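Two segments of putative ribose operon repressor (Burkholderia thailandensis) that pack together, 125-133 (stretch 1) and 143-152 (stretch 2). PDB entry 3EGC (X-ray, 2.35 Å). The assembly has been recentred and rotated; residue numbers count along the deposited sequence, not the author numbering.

Stretch 1, residues 125-133: HTRIGAIVG
Stretch 2 143-152: RLKGFRAAMS

Residues 128-131 form a β-strand, and residues 143-152 lie within a helix that extends beyond both ends of the segment. The helix packs on the strand almost antiparallel: the axes make an angle of 173° and approach to 9.5 Å. The register is set by Ile128 CA to Met151 CA, 8.4 Å, and Ala130 CA to Leu144 CA, 7.2 Å. The strand is extended, with phi/psi -118/131 at Ile128, -117/178 at Gly129, -142/129 at Ala130 and -113/115 at Ile131. The helix has phi near -65° and psi near -42°, and i to i+4 bonds such as Met151 N to Phe147 O, 3.0 Å.

No hydrogen bond joins the two stretches. The contact is mainly apolar and buries 340 Å², both sides summed. The CA-to-CB bonds of Ile128, Ala130 and, just past the strand, Val132 point toward the helix; that of Ile131 points away. The helix answers with Leu144, Phe147 and Met151, spaced three and four residues apart and so on one side of it.

Phe147 is covered most, by 60 Å². Its chi1 is t (163°) and its chi2 is 80°, which lays the ring against the strand. Ala130 CB sits over one face, 4.1 Å from the centroid of the Phe147 ring and 8° off the normal, a CH-pi contact. The Ala130 methyl covers the face with a single carbon. Ile128 O is at the ring edge, 3.2 Å from Phe147 CZ, where the carbonyl oxygen meets the slightly positive rim of the ring. Ile128 CG2 also touches Phe147 CE1 at 3.6 Å.

Met151 is covered by 55 Å². Its chi angles are all m (-68°, -60°, -85°). This flexible, unbranched chain brings Met151 CE to 3.8 Å from Ile128 CB. The same Met151 CE lies 3.8 Å from Thr126 O, although the CA-to-CB bond of Thr126 points away.

Ile128 is covered by 54 Å² and meets both of these residues. Its rotamer is m, t (-58°, 177°). The branched side chain suits a strand and offers a broad apolar surface.

At the other end, Leu144 leaves the helix sideways, but its end comes nearer the strand. Its chi1 is between wells (-148°) and its chi2 is p (62°). Leu144 CD1 lies 3.8 Å from both Ala130 CB and Val132 CG1; Val132 has chi1 m (-59°). Arg143 starts toward the strand, but its end leads away, and its guanidinium is hydrogen-bonded elsewhere in the structure.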

# COMPACT_ATOMS: atom_id res chain seq x y z
N HIS A 125 32.38 3.49 1.52
CA HIS A 125 31.86 4.39 2.58
C HIS A 125 32.48 4.08 3.93
O HIS A 125 32.58 2.92 4.28
CB HIS A 125 30.32 4.36 2.68
CG HIS A 125 29.63 4.94 1.49
ND1 HIS A 125 29.51 6.30 1.29
CD2 HIS A 125 29.01 4.34 0.45
CE1 HIS A 125 28.86 6.51 0.15
NE2 HIS A 125 28.52 5.33 -0.37
N THR A 126 32.87 5.11 4.66
CA THR A 126 33.39 4.90 6.01
C THR A 126 32.58 5.70 7.05
O THR A 126 32.48 5.32 8.19
CB THR A 126 34.89 5.28 6.09
OG1 THR A 126 35.07 6.68 5.74
CG2 THR A 126 35.73 4.37 5.20
N ARG A 127 32.04 6.83 6.63
CA ARG A 127 31.13 7.60 7.47
C ARG A 127 29.71 7.12 7.18
O ARG A 127 29.03 7.64 6.29
CB ARG A 127 31.27 9.09 7.19
CG ARG A 127 32.57 9.73 7.82
CD ARG A 127 32.66 11.24 7.47
NE ARG A 127 33.29 11.46 6.15
CZ ARG A 127 32.98 12.45 5.32
NH1 ARG A 127 33.61 12.56 4.14
NH2 ARG A 127 32.04 13.32 5.66
N ILE A 128 29.27 6.10 7.92
CA ILE A 128 27.99 5.54 7.64
C ILE A 128 27.02 5.68 8.81
O ILE A 128 27.36 5.34 9.92
CB ILE A 128 28.11 4.06 7.21
CG1 ILE A 128 29.01 3.97 5.97
CG2 ILE A 128 26.74 3.47 6.95
CD1 ILE A 128 29.26 2.56 5.51
N GLY A 129 25.81 6.16 8.54
CA GLY A 129 24.83 6.31 9.58
C GLY A 129 23.57 5.44 9.36
O GLY A 129 23.43 4.74 8.35
N ALA A 130 22.67 5.51 10.31
CA ALA A 130 21.46 4.75 10.27
C ALA A 130 20.27 5.59 10.81
O ALA A 130 20.36 6.17 11.85
CB ALA A 130 21.63 3.45 11.12
N ILE A 131 19.19 5.64 10.06
CA ILE A 131 17.96 6.27 10.52
C ILE A 131 16.96 5.13 10.64
O ILE A 131 16.65 4.46 9.66
CB ILE A 131 17.42 7.30 9.51
CG1 ILE A 131 18.56 8.13 8.89
CG2 ILE A 131 16.32 8.15 10.15
CD1 ILE A 131 19.20 9.06 9.88
N VAL A 132 16.53 4.88 11.86
CA VAL A 132 15.55 3.89 12.15
C VAL A 132 14.28 4.54 12.67
O VAL A 132 14.25 5.75 12.92
CB VAL A 132 16.05 2.85 13.14
CG1 VAL A 132 17.31 2.13 12.61
CG2 VAL A 132 16.34 3.50 14.47
N GLY A 133 13.25 3.72 12.81
CA GLY A 133 11.97 4.19 13.32
C GLY A 133 12.00 4.23 14.83
O GLY A 133 13.05 4.21 15.42
N ARG A 143 17.60 -3.98 13.30
CA ARG A 143 18.19 -3.36 12.11
C ARG A 143 19.40 -2.50 12.49
O ARG A 143 20.42 -2.51 11.79
CB ARG A 143 17.16 -2.59 11.32
CG ARG A 143 16.19 -3.55 10.60
CD ARG A 143 14.91 -2.90 10.01
NE ARG A 143 13.96 -3.98 9.81
CZ ARG A 143 12.72 -3.87 9.39
NH1 ARG A 143 12.18 -2.68 9.07
NH2 ARG A 143 12.01 -4.99 9.29
N LEU A 144 19.31 -1.87 13.67
CA LEU A 144 20.46 -1.13 14.22
C LEU A 144 21.63 -2.05 14.60
O LEU A 144 22.79 -1.78 14.26
CB LEU A 144 20.05 -0.28 15.40
CG LEU A 144 20.79 1.02 15.62
CD1 LEU A 144 20.60 1.95 14.42
CD2 LEU A 144 20.37 1.71 16.98
N LYS A 145 21.31 -3.15 15.26
CA LYS A 145 22.29 -4.20 15.58
C LYS A 145 23.08 -4.75 14.36
O LYS A 145 24.30 -4.98 14.45
CB LYS A 145 21.59 -5.36 16.29
CG LYS A 145 22.44 -6.56 16.56
CD LYS A 145 21.69 -7.58 17.42
CE LYS A 145 22.58 -8.83 17.64
NZ LYS A 145 21.91 -9.94 18.38
N GLY A 146 22.38 -4.95 13.24
CA GLY A 146 23.00 -5.41 12.00
C GLY A 146 23.97 -4.38 11.46
O GLY A 146 25.07 -4.71 11.01
N PHE A 147 23.57 -3.13 11.57
CA PHE A 147 24.42 -2.03 11.21
C PHE A 147 25.72 -2.04 12.03
O PHE A 147 26.82 -2.02 11.47
CB PHE A 147 23.67 -0.74 11.33
CG PHE A 147 24.54 0.48 11.38
CD1 PHE A 147 25.08 1.00 10.20
CD2 PHE A 147 24.82 1.11 12.59
CE1 PHE A 147 25.82 2.12 10.19
CE2 PHE A 147 25.61 2.25 12.60
CZ PHE A 147 26.10 2.77 11.39
N ARG A 148 25.59 -2.17 13.33
CA ARG A 148 26.76 -2.09 14.21
C ARG A 148 27.68 -3.27 13.97
O ARG A 148 28.93 -3.13 14.07
CB ARG A 148 26.37 -2.03 15.68
CG ARG A 148 25.68 -0.74 16.12
CD ARG A 148 25.54 -0.76 17.68
NE ARG A 148 24.71 0.33 18.19
CZ ARG A 148 25.17 1.54 18.49
NH1 ARG A 148 26.47 1.84 18.32
NH2 ARG A 148 24.31 2.46 18.93
N ALA A 149 27.10 -4.43 13.67
CA ALA A 149 27.89 -5.62 13.50
C ALA A 149 28.70 -5.51 12.21
O ALA A 149 29.83 -5.99 12.15
CB ALA A 149 27.00 -6.87 13.49
N ALA A 150 28.13 -4.89 11.19
CA ALA A 150 28.84 -4.71 9.91
C ALA A 150 29.99 -3.71 10.09
O ALA A 150 31.09 -3.92 9.64
CB ALA A 150 27.87 -4.18 8.81
N MET A 151 29.70 -2.61 10.75
CA MET A 151 30.70 -1.60 11.03
C MET A 151 31.84 -2.18 11.84
O MET A 151 33.02 -2.00 11.53
CB MET A 151 30.04 -0.39 11.73
CG MET A 151 29.08 0.39 10.73
SD MET A 151 29.87 1.10 9.20
CE MET A 151 30.45 2.65 9.90
N SER A 152 31.47 -2.93 12.87
CA SER A 152 32.42 -3.52 13.79
C SER A 152 33.37 -4.41 13.02
O SER A 152 34.61 -4.31 13.15
CB SER A 152 31.67 -4.34 14.85
OG SER A 152 32.26 -4.23 16.12